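Local coordinates for protein pilin (Streptococcus pyogenes serotype M1, PDB 3GLD) that forms, as covalently joined head-to-tail subunits, the backbone of the pilus that is required for adhesion to host cells, bacterial aggregation and biofilm formation, at residues 18-23 / 82-87; 158-163 / 233-238; 90-95 / 122-127; 176-181 / 223-228. The protein carries 2 engineered substitutions. All blocks are in the same frame, centred on the assembly; numbering follows the deposited sequence.

The four contacts are spread along the elongated pilin. Contacts 1 and 3 lie in the N-terminal domain with their centres about 17 Å apart, and they touch where Phe87 packs on Val124 and Leu19 on Val122. Contacts 2 and 4 belong to the second domain, centres about 23 Å apart; the chain between the two segments of contact 2 includes both segments of contact 4. Contacts 3 and 4 are about 70 Å apart, centre to centre, on opposite sides of the chain's centre. Contact 1 holds Lys23, cross-linked with Asn155 in the native pilin, while Phe181 of contact 4 adjoins Glu245, which promotes the Lys166-Asn290 isopeptide; contacts 2 and 3 lie away from these sites.

Contact 1: 18-23 / 82-87; sequences KLTVTK and TAEFDF
Leu19 meets two phenylalanine rings of segment 82-87. The Phe87 ring presents its edge, with CE2 3.8 Å from Leu19 CB and the CA of Lys18 near the ring plane. The Phe85 ring is approached obliquely by two methyl groups, Leu19 CD2 at 4.1 Å from Phe85 CD2 and Val21 CG2 at 3.4 Å from Phe85 CE2. Val21 has CG1 anti to its backbone N (chi1 175°), which sets CG2 beside that nitrogen, on the side of the ring. Phe41 and Ile43 also pack on Phe85, and Tyr100 makes an edge-to-face contact with Phe87, so Leu19, Val21, Phe85 and Phe87 join the hydrophobic interior of the domain.

The segments are antiparallel neighbours in the sheet of an immunoglobulin-like beta-sandwich, and strand 151-169 runs along the other side of strand 18-27. Leu19 and Phe85 form a hydrogen-bonded pair, as do Val21 and Ala83; the bond from Val21 N to Ala83 O is the shortest of the four at 2.7 Å and almost straight (179°).

Lys18, Thr20, Glu84 and Asp86 project from the opposite face of the sheet. Lys18 lies alongside Asp86, and the bend at its last torsion (chi4 -66°) accompanies a salt bridge of 3.1 Å from NZ to Asp86 OD1. That oxygen has a second partner in the hydroxyl of Ser88. The Lys23 side chain leads away from segment 82-87 toward Asn155, its native isopeptide partner. The Val21 side chain is about 8 Å from that of Ala104, an engineered residue at the position that promotes this cross-link.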
# COMPACT_ATOMS: atom_id res chain seq x y z
N LYS A 18 26.50 -4.40 10.42
CA LYS A 18 25.06 -4.30 10.21
C LYS A 18 24.75 -3.42 9.02
O LYS A 18 25.44 -2.43 8.76
CB LYS A 18 24.33 -3.79 11.46
CG LYS A 18 24.13 -4.86 12.52
CD LYS A 18 23.78 -4.26 13.86
CE LYS A 18 24.19 -5.18 15.00
NZ LYS A 18 23.41 -6.44 15.01
N LEU A 19 23.72 -3.82 8.27
CA LEU A 19 23.29 -3.09 7.08
C LEU A 19 21.83 -2.68 7.26
O LEU A 19 20.96 -3.53 7.48
CB LEU A 19 23.44 -3.96 5.83
CG LEU A 19 23.01 -3.34 4.50
CD1 LEU A 19 23.94 -2.18 4.10
CD2 LEU A 19 22.98 -4.39 3.41
N THR A 20 21.58 -1.38 7.14
CA THR A 20 20.24 -0.82 7.29
C THR A 20 19.48 -0.92 5.97
O THR A 20 20.01 -0.56 4.93
CB THR A 20 20.29 0.66 7.73
OG1 THR A 20 20.78 0.71 9.08
CG2 THR A 20 18.89 1.31 7.72
N VAL A 21 18.24 -1.40 6.03
CA VAL A 21 17.35 -1.37 4.86
C VAL A 21 16.24 -0.37 5.13
O VAL A 21 15.62 -0.40 6.18
CB VAL A 21 16.74 -2.75 4.58
CG1 VAL A 21 15.72 -2.67 3.42
CG2 VAL A 21 17.81 -3.76 4.25
N THR A 22 16.00 0.54 4.18
CA THR A 22 14.93 1.52 4.34
C THR A 22 13.79 1.16 3.40
O THR A 22 14.01 0.90 2.21
CB THR A 22 15.39 2.97 4.05
OG1 THR A 22 16.40 3.34 5.00
CG2 THR A 22 14.24 3.95 4.18
N LYS A 23 12.58 1.11 3.94
CA LYS A 23 11.40 0.81 3.14
C LYS A 23 10.47 2.02 3.15
O LYS A 23 10.16 2.57 4.21
CB LYS A 23 10.70 -0.45 3.67
CG LYS A 23 9.40 -0.85 2.96
CD LYS A 23 9.57 -0.97 1.44
CE LYS A 23 8.37 -1.60 0.80
NZ LYS A 23 7.11 -0.82 1.01
N THR A 82 12.43 0.99 8.74
CA THR A 82 13.78 0.46 8.56
C THR A 82 13.90 -0.92 9.20
O THR A 82 13.17 -1.24 10.12
CB THR A 82 14.88 1.40 9.10
OG1 THR A 82 14.65 1.61 10.49
CG2 THR A 82 14.84 2.75 8.40
N ALA A 83 14.82 -1.72 8.66
CA ALA A 83 15.16 -3.03 9.20
C ALA A 83 16.67 -3.22 9.03
O ALA A 83 17.31 -2.44 8.34
CB ALA A 83 14.40 -4.12 8.44
N GLU A 84 17.24 -4.24 9.67
CA GLU A 84 18.68 -4.48 9.58
C GLU A 84 19.04 -5.91 9.21
O GLU A 84 18.38 -6.84 9.63
CB GLU A 84 19.36 -4.13 10.91
CG GLU A 84 19.99 -2.76 10.91
CD GLU A 84 20.47 -2.33 12.29
OE1 GLU A 84 20.09 -2.98 13.30
OE2 GLU A 84 21.24 -1.35 12.35
N PHE A 85 20.09 -6.06 8.40
CA PHE A 85 20.75 -7.35 8.29
C PHE A 85 21.90 -7.36 9.29
O PHE A 85 22.60 -6.36 9.44
CB PHE A 85 21.29 -7.58 6.88
CG PHE A 85 20.20 -7.77 5.86
CD1 PHE A 85 19.39 -8.90 5.88
CD2 PHE A 85 19.99 -6.81 4.89
CE1 PHE A 85 18.38 -9.08 4.95
CE2 PHE A 85 18.99 -6.97 3.94
CZ PHE A 85 18.18 -8.11 3.97
N ASP A 86 22.08 -8.50 9.95
CA ASP A 86 23.07 -8.64 11.01
C ASP A 86 24.20 -9.59 10.57
O ASP A 86 23.99 -10.80 10.45
CB ASP A 86 22.37 -9.13 12.28
CG ASP A 86 23.32 -9.29 13.46
OD1 ASP A 86 24.49 -8.86 13.38
OD2 ASP A 86 22.86 -9.84 14.48
N PHE A 87 25.38 -9.00 10.34
CA PHE A 87 26.61 -9.73 9.98
C PHE A 87 27.54 -10.00 11.20
O PHE A 87 28.59 -10.61 11.05
CB PHE A 87 27.44 -8.95 8.93
CG PHE A 87 26.70 -8.64 7.64
CD1 PHE A 87 26.97 -9.36 6.49
CD2 PHE A 87 25.75 -7.60 7.58
CE1 PHE A 87 26.31 -9.07 5.29
CE2 PHE A 87 25.08 -7.30 6.37
CZ PHE A 87 25.37 -8.05 5.23

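Contact 2: 158-163 / 233-238; sequences DSTTLT and TNLPVG
The carbonyl oxygen of Leu235 is held by the backbone N-H of Thr160 at 2.8 Å from Thr160 N, in a nearly straight bond (167°) whose donor lies almost along the C=O axis. Two carbons from segment 158-163 also lie against this oxygen: Ser159 CB and Thr160 CG2 are each 3.5 Å from Leu235 O.

The Thr160 and Leu235 side chains run side by side on the same face of the sheet. Thr160 turns OG1 anti to its backbone N (chi1 -170°), leaving CG2 between the backbone N and carbonyl carbon and bringing this methyl to 4.0 Å from Leu235 CD2. The same leucine methyl reaches Leu162 CB at 3.9 Å, so CD2 bridges two alternate residues of the neighbouring strand. Leu162 continues the apolar layer onto Met284, Ile286, Tyr241 and Val243.

Toward the Asp158 end of segment 158-163 a water takes over from direct pairing. It donates to Asp158 O at 2.7 Å and accepts from Val237 N at 3.0 Å, while Val237 CG2 packs against Asp158 O and Ser159 CA. At the other end, Thr161 CG2 lies 3.8 Å from Thr233 O, and the Thr161 hydroxyl is bound by Asp283. Asn234 points away from segment 158-163, its amide joining Met198 N and Asn31 O.

The chain bends at Thr233 and Asn234, between the backbone pairing of Leu162 with Val232 and that of Thr160 with Leu235. Such a bend lets one strand serve two faces of a beta-sandwich, here in a domain of the transthyretin-like clan.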
# COMPACT_ATOMS: atom_id res chain seq x y z
N ASP A 158 -1.66 1.24 -4.39
CA ASP A 158 -2.77 1.78 -5.18
C ASP A 158 -4.08 1.60 -4.37
O ASP A 158 -4.14 0.80 -3.44
CB ASP A 158 -2.85 1.11 -6.56
CG ASP A 158 -3.71 1.90 -7.58
OD1 ASP A 158 -4.25 2.98 -7.25
OD2 ASP A 158 -3.83 1.42 -8.72
N SER A 159 -5.09 2.38 -4.70
CA SER A 159 -6.41 2.21 -4.10
C SER A 159 -7.42 2.63 -5.15
O SER A 159 -7.03 2.95 -6.26
CB SER A 159 -6.54 3.01 -2.80
OG SER A 159 -6.21 4.36 -3.02
N THR A 160 -8.70 2.57 -4.85
CA THR A 160 -9.69 2.78 -5.90
C THR A 160 -10.84 3.69 -5.45
O THR A 160 -10.77 4.30 -4.38
CB THR A 160 -10.18 1.42 -6.46
OG1 THR A 160 -10.96 1.63 -7.64
CG2 THR A 160 -10.98 0.63 -5.40
N THR A 161 -11.86 3.85 -6.29
CA THR A 161 -13.05 4.61 -5.91
C THR A 161 -14.27 3.79 -6.20
O THR A 161 -14.26 2.94 -7.11
CB THR A 161 -13.18 5.93 -6.69
OG1 THR A 161 -13.28 5.64 -8.09
CG2 THR A 161 -11.97 6.85 -6.42
N LEU A 162 -15.33 4.03 -5.40
CA LEU A 162 -16.66 3.56 -5.69
C LEU A 162 -17.64 4.75 -5.82
O LEU A 162 -17.80 5.56 -4.88
CB LEU A 162 -17.13 2.57 -4.63
CG LEU A 162 -18.63 2.23 -4.66
CD1 LEU A 162 -18.97 1.53 -5.94
CD2 LEU A 162 -19.01 1.37 -3.47
N THR A 163 -18.25 4.87 -6.99
CA THR A 163 -19.25 5.92 -7.26
C THR A 163 -20.63 5.26 -7.31
O THR A 163 -20.83 4.25 -7.97
CB THR A 163 -18.93 6.64 -8.58
OG1 THR A 163 -17.63 7.21 -8.47
CG2 THR A 163 -19.93 7.79 -8.93
N THR A 233 -13.85 7.92 -1.96
CA THR A 233 -12.68 8.41 -2.70
C THR A 233 -11.36 7.69 -2.38
O THR A 233 -10.39 7.82 -3.14
CB THR A 233 -12.45 9.92 -2.48
OG1 THR A 233 -12.16 10.18 -1.10
CG2 THR A 233 -13.68 10.69 -2.87
N ASN A 234 -11.32 6.94 -1.29
CA ASN A 234 -10.11 6.17 -0.91
C ASN A 234 -10.43 4.72 -0.53
O ASN A 234 -9.95 4.22 0.47
CB ASN A 234 -9.31 6.89 0.18
CG ASN A 234 -10.07 7.04 1.49
OD1 ASN A 234 -11.29 6.88 1.54
ND2 ASN A 234 -9.34 7.36 2.58
N LEU A 235 -11.29 4.07 -1.30
CA LEU A 235 -11.62 2.67 -1.06
C LEU A 235 -10.38 1.79 -1.29
O LEU A 235 -9.81 1.82 -2.38
CB LEU A 235 -12.74 2.22 -2.01
CG LEU A 235 -13.26 0.78 -1.88
CD1 LEU A 235 -13.92 0.57 -0.54
CD2 LEU A 235 -14.24 0.49 -3.01
N PRO A 236 -9.95 1.02 -0.27
CA PRO A 236 -8.81 0.18 -0.59
C PRO A 236 -9.12 -0.97 -1.56
O PRO A 236 -10.27 -1.43 -1.64
CB PRO A 236 -8.36 -0.37 0.78
CG PRO A 236 -9.07 0.48 1.81
CD PRO A 236 -10.32 0.97 1.15
N VAL A 237 -8.09 -1.43 -2.26
CA VAL A 237 -8.19 -2.63 -3.09
C VAL A 237 -8.36 -3.88 -2.21
O VAL A 237 -7.76 -3.97 -1.13
CB VAL A 237 -6.92 -2.80 -3.99
CG1 VAL A 237 -7.05 -4.06 -4.87
CG2 VAL A 237 -6.73 -1.59 -4.89
N GLY A 238 -9.15 -4.83 -2.68
CA GLY A 238 -9.36 -6.09 -1.96
C GLY A 238 -10.46 -6.10 -0.90
O GLY A 238 -10.56 -7.05 -0.12
O HOH W 1 -5.53 -0.15 -1.39

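Contact 3: 90-95 / 122-127; sequences VTFEKP and VQVHVL
Val126 sets its CG2 methyl over one face of the Phe92 ring, 3.7 Å from the ring centroid and only 15° off the ring normal, a CH-pi contact. Phe92 belongs to the loop that connects strands 80-86 and 96-104 of the N-terminal immunoglobulin-like beta-sandwich, and Val126 to strand 119-129; the contact thus seats a loop aromatic on the inward side of a strand. No hydrogen bond joins the two segments, and the contact is made by apolar side chains and backbone.

The Phe92 ring lies between two valines. Val126 CG2 covers one face, and Val90 CG1, two residues back in the same loop, lies over the opposite face; both methyls are displaced from the middle toward the rim. Phe92 has CG anti to its carbonyl carbon (chi1 -58°), swinging the ring beside its own backbone nitrogen and out toward the strand. Val126 crosses the Phe92 side chain obliquely and uses both branches: CG2 sits on the ring, while CG1 approaches Phe92 CB at 3.8 Å.

At the far end of the ring Val124 crosses Phe92 at about a right angle, with its CG1 4.1 Å from Phe92 CZ. Val124 and Val126, alternate residues of the strand, both point toward the loop, whereas His125 between them points away and stacks on Tyr139. Tyr98, Tyr100, Ala137 and Val59 surround Phe92 further, completing its buried setting.

Beyond the ring the loop returns toward the strand at Pro95, whose neighbour Lys94 binds the Tyr98 hydroxyl through its carbonyl. There Pro95 CA approaches Val126 O to 3.3 Å, and Pro95 CB lies 3.5 Å from the same oxygen.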
# COMPACT_ATOMS: atom_id res chain seq x y z
N VAL A 90 28.77 -13.44 11.46
CA VAL A 90 29.36 -14.05 10.26
C VAL A 90 30.87 -14.22 10.44
O VAL A 90 31.58 -13.28 10.81
CB VAL A 90 29.04 -13.23 8.98
CG1 VAL A 90 29.81 -13.82 7.78
CG2 VAL A 90 27.55 -13.24 8.70
N THR A 91 31.37 -15.42 10.21
CA THR A 91 32.82 -15.65 10.25
C THR A 91 33.42 -15.39 8.86
O THR A 91 33.13 -16.12 7.91
CB THR A 91 33.17 -17.07 10.72
OG1 THR A 91 32.41 -17.38 11.89
CG2 THR A 91 34.67 -17.17 11.05
N PHE A 92 34.23 -14.33 8.76
CA PHE A 92 35.08 -14.06 7.58
C PHE A 92 36.51 -14.53 7.87
O PHE A 92 37.16 -14.01 8.77
CB PHE A 92 35.07 -12.57 7.23
CG PHE A 92 33.70 -12.02 6.95
CD1 PHE A 92 33.04 -12.32 5.75
CD2 PHE A 92 33.06 -11.20 7.88
CE1 PHE A 92 31.77 -11.82 5.48
CE2 PHE A 92 31.78 -10.69 7.63
CZ PHE A 92 31.13 -10.99 6.41
N GLU A 93 36.99 -15.50 7.11
CA GLU A 93 38.28 -16.12 7.39
C GLU A 93 39.47 -15.23 7.04
O GLU A 93 40.51 -15.33 7.68
CB GLU A 93 38.39 -17.50 6.72
CG GLU A 93 37.32 -18.52 7.19
CD GLU A 93 37.51 -19.02 8.64
OE1 GLU A 93 38.66 -19.05 9.14
OE2 GLU A 93 36.50 -19.40 9.27
N LYS A 94 39.33 -14.38 6.02
CA LYS A 94 40.43 -13.48 5.65
C LYS A 94 39.94 -12.11 5.17
O LYS A 94 38.77 -11.96 4.84
CB LYS A 94 41.33 -14.13 4.59
CG LYS A 94 40.62 -14.56 3.33
CD LYS A 94 41.44 -15.58 2.54
CE LYS A 94 41.63 -16.86 3.35
NZ LYS A 94 42.05 -17.98 2.47
N PRO A 95 40.84 -11.12 5.14
CA PRO A 95 40.39 -9.84 4.63
C PRO A 95 39.98 -9.97 3.17
O PRO A 95 40.51 -10.82 2.43
CB PRO A 95 41.63 -8.96 4.72
CG PRO A 95 42.40 -9.55 5.85
CD PRO A 95 42.18 -11.02 5.74
N VAL A 122 25.75 -5.92 -2.75
CA VAL A 122 26.29 -5.47 -1.47
C VAL A 122 27.71 -6.03 -1.30
O VAL A 122 27.95 -7.23 -1.48
CB VAL A 122 25.36 -5.87 -0.29
CG1 VAL A 122 26.09 -5.83 1.06
CG2 VAL A 122 24.13 -4.93 -0.23
N GLN A 123 28.63 -5.12 -1.01
CA GLN A 123 30.04 -5.43 -0.75
C GLN A 123 30.26 -5.24 0.74
O GLN A 123 30.05 -4.15 1.26
CB GLN A 123 30.94 -4.44 -1.50
CG GLN A 123 30.98 -4.60 -3.01
CD GLN A 123 31.83 -3.54 -3.72
OE1 GLN A 123 32.33 -2.60 -3.11
NE2 GLN A 123 31.98 -3.68 -5.03
N VAL A 124 30.63 -6.31 1.45
CA VAL A 124 31.13 -6.17 2.81
C VAL A 124 32.67 -6.11 2.76
O VAL A 124 33.32 -7.04 2.30
CB VAL A 124 30.68 -7.31 3.74
CG1 VAL A 124 31.23 -7.07 5.17
CG2 VAL A 124 29.14 -7.41 3.78
N HIS A 125 33.23 -4.97 3.18
CA HIS A 125 34.66 -4.77 3.26
C HIS A 125 35.21 -5.27 4.59
O HIS A 125 34.98 -4.68 5.65
CB HIS A 125 35.01 -3.30 3.00
CG HIS A 125 34.85 -2.92 1.56
ND1 HIS A 125 33.62 -2.81 0.96
CD2 HIS A 125 35.77 -2.67 0.60
CE1 HIS A 125 33.78 -2.48 -0.31
NE2 HIS A 125 35.08 -2.40 -0.56
N VAL A 126 35.89 -6.41 4.52
CA VAL A 126 36.49 -7.04 5.68
C VAL A 126 37.98 -6.67 5.70
O VAL A 126 38.73 -7.05 4.81
CB VAL A 126 36.25 -8.57 5.65
CG1 VAL A 126 36.87 -9.26 6.88
CG2 VAL A 126 34.73 -8.87 5.59
N LEU A 127 38.38 -5.88 6.68
CA LEU A 127 39.78 -5.43 6.80
C LEU A 127 40.42 -6.08 8.00
O LEU A 127 39.70 -6.52 8.91
CB LEU A 127 39.84 -3.91 6.97
CG LEU A 127 39.72 -2.97 5.77
CD1 LEU A 127 38.65 -3.40 4.76
CD2 LEU A 127 39.42 -1.57 6.29

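Contact 4: 176-181 / 223-228; sequences SKDFNF and TLKDGE
Asp178 supplies the charged link between the segments. Its OD2 takes Lys225 NZ at 2.7 Å on the syn side of the carboxylate in a salt bridge, and its OD1 accepts the Thr223 hydroxyl OG1 at 3.2 Å from well above the carboxylate plane. Glu228 OE1 stands 4.3 Å from Asp178 OD1, a like-charge proximity that the lysine may ease. Glu228 OE1 also accepts Lys225 N at 2.8 Å, bracing the type II turn from Lys225 to Glu228.

Backbone bonds join Phe179 and Leu224 as an antiparallel hydrogen-bonded pair, Phe179 N to Leu224 O and Leu224 N to Phe179 O, each 3.0 Å. The Phe179 ring turns its edge to the same carbonyl oxygen of Leu224. Next along, a water links Lys177 O to Asp226 N.

The apolar contact comes from Phe181, which crosses Leu224 at about a right angle, CE2 lying 3.7 Å from Leu224 CB. Lys177 CD covers one face of the Phe179 ring.

Strand 220-224 is outermost in this four-stranded antiparallel sheet, with strand 179-185 between it and strand 240-245. Phe179 and Phe181 both touch Lys166 of strand 151-169 and Glu245 of strand 240-245, lining the site of the Lys166-Asn290 isopeptide.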
# COMPACT_ATOMS: atom_id res chain seq x y z
N SER A 176 -37.27 14.83 -7.88
CA SER A 176 -36.93 15.50 -6.62
C SER A 176 -37.00 14.57 -5.38
O SER A 176 -36.66 14.98 -4.26
CB SER A 176 -37.77 16.77 -6.44
OG SER A 176 -39.15 16.46 -6.29
N LYS A 177 -37.39 13.32 -5.60
CA LYS A 177 -37.47 12.35 -4.53
C LYS A 177 -36.09 11.85 -4.04
O LYS A 177 -35.19 11.57 -4.85
CB LYS A 177 -38.35 11.17 -4.96
CG LYS A 177 -38.48 10.06 -3.92
CD LYS A 177 -39.21 8.88 -4.53
CE LYS A 177 -39.37 7.76 -3.54
NZ LYS A 177 -40.26 8.14 -2.37
N ASP A 178 -35.94 11.79 -2.72
CA ASP A 178 -34.78 11.15 -2.10
C ASP A 178 -34.96 9.64 -1.95
O ASP A 178 -35.89 9.18 -1.30
CB ASP A 178 -34.41 11.82 -0.79
CG ASP A 178 -33.38 12.91 -1.01
OD1 ASP A 178 -32.20 12.59 -1.32
OD2 ASP A 178 -33.74 14.09 -0.92
N PHE A 179 -34.07 8.87 -2.58
CA PHE A 179 -34.08 7.43 -2.42
C PHE A 179 -33.06 7.08 -1.35
O PHE A 179 -31.96 7.62 -1.36
CB PHE A 179 -33.75 6.75 -3.74
CG PHE A 179 -34.78 6.98 -4.82
CD1 PHE A 179 -35.67 5.98 -5.15
CD2 PHE A 179 -34.82 8.19 -5.53
CE1 PHE A 179 -36.63 6.16 -6.14
CE2 PHE A 179 -35.78 8.39 -6.52
CZ PHE A 179 -36.69 7.38 -6.82
N ASN A 180 -33.43 6.18 -0.43
CA ASN A 180 -32.55 5.74 0.66
C ASN A 180 -31.58 4.63 0.24
O ASN A 180 -31.96 3.71 -0.47
CB ASN A 180 -33.36 5.22 1.85
CG ASN A 180 -34.07 6.32 2.62
OD1 ASN A 180 -33.67 7.48 2.63
ND2 ASN A 180 -35.16 5.94 3.28
N PHE A 181 -30.36 4.70 0.75
CA PHE A 181 -29.35 3.69 0.42
C PHE A 181 -28.56 3.29 1.67
O PHE A 181 -28.44 4.07 2.62
CB PHE A 181 -28.35 4.25 -0.60
CG PHE A 181 -28.92 4.51 -1.99
CD1 PHE A 181 -28.84 3.53 -2.98
CD2 PHE A 181 -29.43 5.76 -2.32
CE1 PHE A 181 -29.34 3.77 -4.27
CE2 PHE A 181 -29.94 6.02 -3.61
CZ PHE A 181 -29.88 5.02 -4.60
N THR A 223 -28.64 9.15 1.01
CA THR A 223 -29.77 9.36 0.12
C THR A 223 -29.29 10.01 -1.15
O THR A 223 -28.33 10.79 -1.13
CB THR A 223 -30.88 10.26 0.76
OG1 THR A 223 -30.34 11.57 1.02
CG2 THR A 223 -31.39 9.68 2.06
N LEU A 224 -29.96 9.73 -2.25
CA LEU A 224 -29.68 10.38 -3.52
C LEU A 224 -30.98 10.71 -4.26
O LEU A 224 -31.88 9.88 -4.32
CB LEU A 224 -28.82 9.49 -4.43
CG LEU A 224 -27.40 9.07 -4.00
CD1 LEU A 224 -26.82 8.00 -4.89
CD2 LEU A 224 -26.53 10.27 -3.99
N LYS A 225 -31.04 11.89 -4.86
CA LYS A 225 -32.05 12.18 -5.88
C LYS A 225 -31.49 11.83 -7.27
O LYS A 225 -30.30 11.55 -7.41
CB LYS A 225 -32.44 13.67 -5.85
CG LYS A 225 -32.91 14.21 -4.48
CD LYS A 225 -33.12 15.75 -4.58
CE LYS A 225 -33.70 16.38 -3.31
NZ LYS A 225 -32.77 16.31 -2.15
N ASP A 226 -32.36 11.85 -8.29
CA ASP A 226 -31.91 11.76 -9.67
C ASP A 226 -30.70 12.67 -9.93
O ASP A 226 -30.71 13.84 -9.53
CB ASP A 226 -33.05 12.19 -10.62
CG ASP A 226 -32.62 12.20 -12.07
OD1 ASP A 226 -32.37 11.11 -12.61
OD2 ASP A 226 -32.53 13.30 -12.67
N GLY A 227 -29.69 12.15 -10.64
CA GLY A 227 -28.55 12.97 -11.00
C GLY A 227 -27.56 13.26 -9.86
O GLY A 227 -26.62 14.02 -10.03
N GLU A 228 -27.76 12.65 -8.70
CA GLU A 228 -26.81 12.85 -7.60
C GLU A 228 -25.93 11.62 -7.45
O GLU A 228 -26.26 10.54 -7.96
CB GLU A 228 -27.56 13.16 -6.29
CG GLU A 228 -28.35 14.46 -6.36
CD GLU A 228 -29.04 14.85 -5.05
OE1 GLU A 228 -29.26 13.99 -4.17
OE2 GLU A 228 -29.34 16.04 -4.91
O HOH W 2 -35.04 11.89 -7.57